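Local coordinates for foldase protein PrsA (Bacillus subtilis, PDB 4WO7) that helps secreted proteins fold after they have crossed the cell membrane and catalyses the cis-trans isomerisation of peptidyl-prolyl bonds, at the interface of chains A and B. Residues are numbered along the deposited sequence; one frame, centred on the assembly and turned at random. Chains: chain A/B, Foldase protein PrsA.

Both contacts are parts of the two-fold interface that joins the chains of the PrsA dimer, and their C-alpha centres lie about 8 Å apart. Each sets the N-terminal segment of chain B against the long helix 21-49 of chain A. A:Val41 belongs to both, touching B:Val19 in contact 1 through CG2 and lying only loosely beside B:Thr14 in contact 2. Contact 1 combines a salt bridge with an apolar core, whereas contact 2 carries the same strip of chain B on to the C-terminal segment of chain A and joins a small methyl contact to a doubtful pair of carboxylates. Because the dimer is symmetric, each contact recurs with the chains exchanged.

Contact 1: the interface of chains A and B. Residues chain A 37, 40-41, 44; chain B 17-19, 23.
The long helix 21-49 of chain A presents A:Leu37, A:Leu40, A:Val41 and A:Lys44, gathered on one face of the helix over about two turns, to the short strand 19-20 of chain B and the first turn of that chain's own helix 21-49. A:Lys44 and B:Glu23 reach towards each other from opposite directions and form a salt bridge, NZ of the lysine ammonium lying 2.9 Å from the carboxylate OE1 of B:Glu23. The same NZ makes a weak hydrogen bond to OE2 of B:Glu23, so the ammonium faces both oxygens. Its stem is nearly straight until the last bond, where chi4 of 67° bends NZ towards the glutamate; CE meanwhile packs 3.4 Å from the carbonyl O of B:Asp18. A:Leu40 covers the carboxylate over one face, with its CD2 placed 3.7 Å from CD of B:Glu23, and the two side chains run past each other in opposite directions. The apolar cover on this face would probably shield the charge pair from water and so favour it. B:Val19 is the apolar centre. Its CG1 methyl meets CD1 of A:Leu40 at 3.8 Å and lies near CD1 of A:Leu37. With CG1 anti to the backbone N (chi1 173°), the other methyl, CG2, is directed to CG2 of A:Val41, 4.0 Å away. The valine thus crosses both A:Leu40 and A:Val41 at about a right angle and bridges successive turns of the helix. Within the fold, the patch lies where the N-terminal strand of chain B passes into its long helix, against the C-terminal half of the matching helix in chain A.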
loop_
_atom_site.group_PDB
_atom_site.type_symbol
_atom_site.label_atom_id
_atom_site.label_comp_id
_atom_site.label_asym_id
_atom_site.label_seq_id
_atom_site.Cartn_x
_atom_site.Cartn_y
_atom_site.Cartn_z
ATOM N N LEU A 37 18.381 9.432 -0.092
ATOM C CA LEU A 37 19.453 10.004 -0.904
ATOM C C LEU A 37 18.881 10.590 -2.184
ATOM O O LEU A 37 19.347 11.619 -2.671
ATOM C CB LEU A 37 20.525 8.960 -1.245
ATOM C CG LEU A 37 21.649 9.485 -2.152
ATOM C CD1 LEU A 37 22.389 10.648 -1.502
ATOM C CD2 LEU A 37 22.628 8.373 -2.508
ATOM N N LEU A 40 17.087 13.938 -1.312
ATOM C CA LEU A 40 18.083 14.945 -0.958
ATOM C C LEU A 40 18.778 15.539 -2.174
ATOM O O LEU A 40 18.941 16.752 -2.304
ATOM C CB LEU A 40 19.141 14.339 -0.031
ATOM C CG LEU A 40 18.715 14.013 1.397
ATOM C CD1 LEU A 40 19.813 13.228 2.108
ATOM C CD2 LEU A 40 18.383 15.292 2.162
ATOM N N VAL A 41 19.183 14.654 -3.069
ATOM C CA VAL A 41 19.886 15.043 -4.276
ATOM C C VAL A 41 18.952 15.797 -5.227
ATOM O O VAL A 41 19.328 16.828 -5.790
ATOM C CB VAL A 41 20.503 13.801 -4.940
ATOM C CG1 VAL A 41 20.942 14.079 -6.360
ATOM C CG2 VAL A 41 21.666 13.291 -4.099
ATOM N N LYS A 44 18.134 19.300 -4.021
ATOM C CA LYS A 44 19.284 20.183 -4.202
ATOM C C LYS A 44 19.414 20.638 -5.642
ATOM O O LYS A 44 19.560 21.829 -5.920
ATOM C CB LYS A 44 20.586 19.500 -3.803
ATOM C CG LYS A 44 20.937 19.587 -2.347
ATOM C CD LYS A 44 22.378 19.156 -2.152
ATOM C CE LYS A 44 22.830 19.405 -0.736
ATOM N NZ LYS A 44 22.101 18.533 0.217
ATOM N N GLY B 17 26.121 20.963 -4.662
ATOM C CA GLY B 17 26.578 20.754 -3.297
ATOM C C GLY B 17 26.524 19.285 -2.928
ATOM O O GLY B 17 25.792 18.513 -3.539
ATOM N N ASP B 18 27.276 18.900 -1.906
ATOM C CA ASP B 18 27.384 17.498 -1.522
ATOM C C ASP B 18 26.312 17.094 -0.513
ATOM O O ASP B 18 25.735 17.941 0.165
ATOM C CB ASP B 18 28.764 17.232 -0.922
ATOM C CG ASP B 18 29.885 17.746 -1.798
ATOM O OD1 ASP B 18 29.658 17.942 -3.014
ATOM O OD2 ASP B 18 30.987 17.978 -1.262
ATOM N N VAL B 19 26.037 15.793 -0.448
ATOM C CA VAL B 19 25.233 15.218 0.627
ATOM C C VAL B 19 26.169 14.528 1.603
ATOM O O VAL B 19 26.922 13.637 1.223
ATOM C CB VAL B 19 24.180 14.197 0.118
ATOM C CG1 VAL B 19 23.477 13.480 1.292
ATOM C CG2 VAL B 19 23.168 14.876 -0.792
ATOM N N GLU B 23 23.886 14.685 7.173
ATOM C CA GLU B 23 22.637 15.125 6.541
ATOM C C GLU B 23 21.759 13.922 6.259
ATOM O O GLU B 23 20.552 13.948 6.508
ATOM C CB GLU B 23 22.848 15.884 5.214
ATOM C CG GLU B 23 21.526 16.414 4.604
ATOM C CD GLU B 23 21.595 16.823 3.138
ATOM O OE1 GLU B 23 20.844 17.785 2.770
ATOM O OE2 GLU B 23 22.410 16.215 2.390
#

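Contact 2: the interface of chains A and B. Residues chain A 41, 45, 245-247; chain B 13-15.
The carboxylate OD1 of B:Asp15 sits 3.0 Å from OD1 of A:Asp246, a pair of acceptors and so doubtful as modelled. Since both atoms ordinarily can only accept, the approach is a clash rather than a bond. A proton held between the acids could reconcile it, but the structure does not show one at this resolution. The two carboxylates are nearly parallel, their planes 7° apart, and are displaced from one another rather than stacked. The methyl CB of A:Ala245 is a further neighbour of OD1 of B:Asp15, at 3.3 Å.

Firmer packing is found at B:Thr14, whose methyl rests on the junction where A:Val45 and A:Ile247 meet. CG2 of B:Thr14 meets CG2 of A:Val45 at 3.4 Å, the side chains crossing at about a right angle. The same CG2 also lies 3.5 Å from CD1 of A:Ile247, and here threonine and isoleucine run alongside, pointing the same way. A chi1 of -45° in B:Thr14 places the hydroxyl OG1 beside the backbone N and leaves the methyl to make this double contact. B:Thr14 thus packs on an apolar surface to which helix 21-49 and the C-terminal segment of chain A each contribute one side chain. Along the same strip, the backbone carbonyl O of B:Lys13 comes 3.6 Å from CA of A:Ile247.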
loop_
_atom_site.group_PDB
_atom_site.type_symbol
_atom_site.label_atom_id
_atom_site.label_comp_id
_atom_site.label_asym_id
_atom_site.label_seq_id
_atom_site.Cartn_x
_atom_site.Cartn_y
_atom_site.Cartn_z
ATOM N N VAL A 41 19.183 14.654 -3.069
ATOM C CA VAL A 41 19.886 15.043 -4.276
ATOM C C VAL A 41 18.952 15.797 -5.227
ATOM O O VAL A 41 19.328 16.828 -5.790
ATOM C CB VAL A 41 20.503 13.801 -4.940
ATOM C CG1 VAL A 41 20.942 14.079 -6.360
ATOM C CG2 VAL A 41 21.666 13.291 -4.099
ATOM N N VAL A 45 19.368 19.678 -6.556
ATOM C CA VAL A 45 19.555 19.974 -7.966
ATOM C C VAL A 45 18.411 20.848 -8.450
ATOM O O VAL A 45 18.642 21.877 -9.085
ATOM C CB VAL A 45 19.680 18.680 -8.803
ATOM C CG1 VAL A 45 19.545 18.955 -10.299
ATOM C CG2 VAL A 45 21.013 18.001 -8.499
ATOM N N ALA A 245 22.750 16.433 -14.795
ATOM C CA ALA A 245 23.569 16.925 -13.695
ATOM C C ALA A 245 24.632 15.877 -13.441
ATOM O O ALA A 245 24.418 14.702 -13.746
ATOM C CB ALA A 245 22.725 17.153 -12.443
ATOM N N ASP A 246 25.770 16.274 -12.881
ATOM C CA ASP A 246 26.822 15.301 -12.615
ATOM C C ASP A 246 26.730 14.858 -11.162
ATOM O O ASP A 246 27.310 15.469 -10.260
ATOM C CB ASP A 246 28.222 15.857 -12.928
ATOM C CG ASP A 246 28.432 17.269 -12.422
ATOM O OD1 ASP A 246 27.426 17.965 -12.174
ATOM O OD2 ASP A 246 29.605 17.681 -12.275
ATOM N N ILE A 247 25.992 13.768 -10.965
ATOM C CA ILE A 247 25.854 13.137 -9.663
ATOM C C ILE A 247 26.864 12.022 -9.540
ATOM O O ILE A 247 26.955 11.153 -10.408
ATOM C CB ILE A 247 24.462 12.532 -9.425
ATOM C CG1 ILE A 247 23.355 13.453 -9.946
ATOM C CG2 ILE A 247 24.277 12.245 -7.943
ATOM C CD1 ILE A 247 23.377 14.846 -9.359
ATOM N N LYS B 13 28.311 13.533 -4.345
ATOM C CA LYS B 13 28.846 14.798 -4.829
ATOM C C LYS B 13 27.907 15.323 -5.911
ATOM O O LYS B 13 27.480 14.555 -6.771
ATOM C CB LYS B 13 30.262 14.592 -5.372
ATOM C CG LYS B 13 31.304 15.517 -4.780
ATOM C CD LYS B 13 32.665 15.321 -5.421
ATOM C CE LYS B 13 33.634 16.402 -4.971
ATOM N NZ LYS B 13 34.968 16.259 -5.609
ATOM N N THR B 14 27.576 16.613 -5.870
ATOM C CA THR B 14 26.669 17.210 -6.859
ATOM C C THR B 14 27.179 18.584 -7.239
ATOM O O THR B 14 27.924 19.208 -6.486
ATOM C CB THR B 14 25.219 17.379 -6.334
ATOM O OG1 THR B 14 24.799 16.194 -5.651
ATOM C CG2 THR B 14 24.228 17.727 -7.470
ATOM N N ASP B 15 26.793 19.048 -8.422
ATOM C CA ASP B 15 27.151 20.390 -8.865
ATOM C C ASP B 15 26.471 21.433 -7.972
ATOM O O ASP B 15 26.927 22.572 -7.875
ATOM C CB ASP B 15 26.727 20.609 -10.324
ATOM C CG ASP B 15 25.261 20.275 -10.559
ATOM O OD1 ASP B 15 24.956 19.110 -10.894
ATOM O OD2 ASP B 15 24.408 21.175 -10.399
#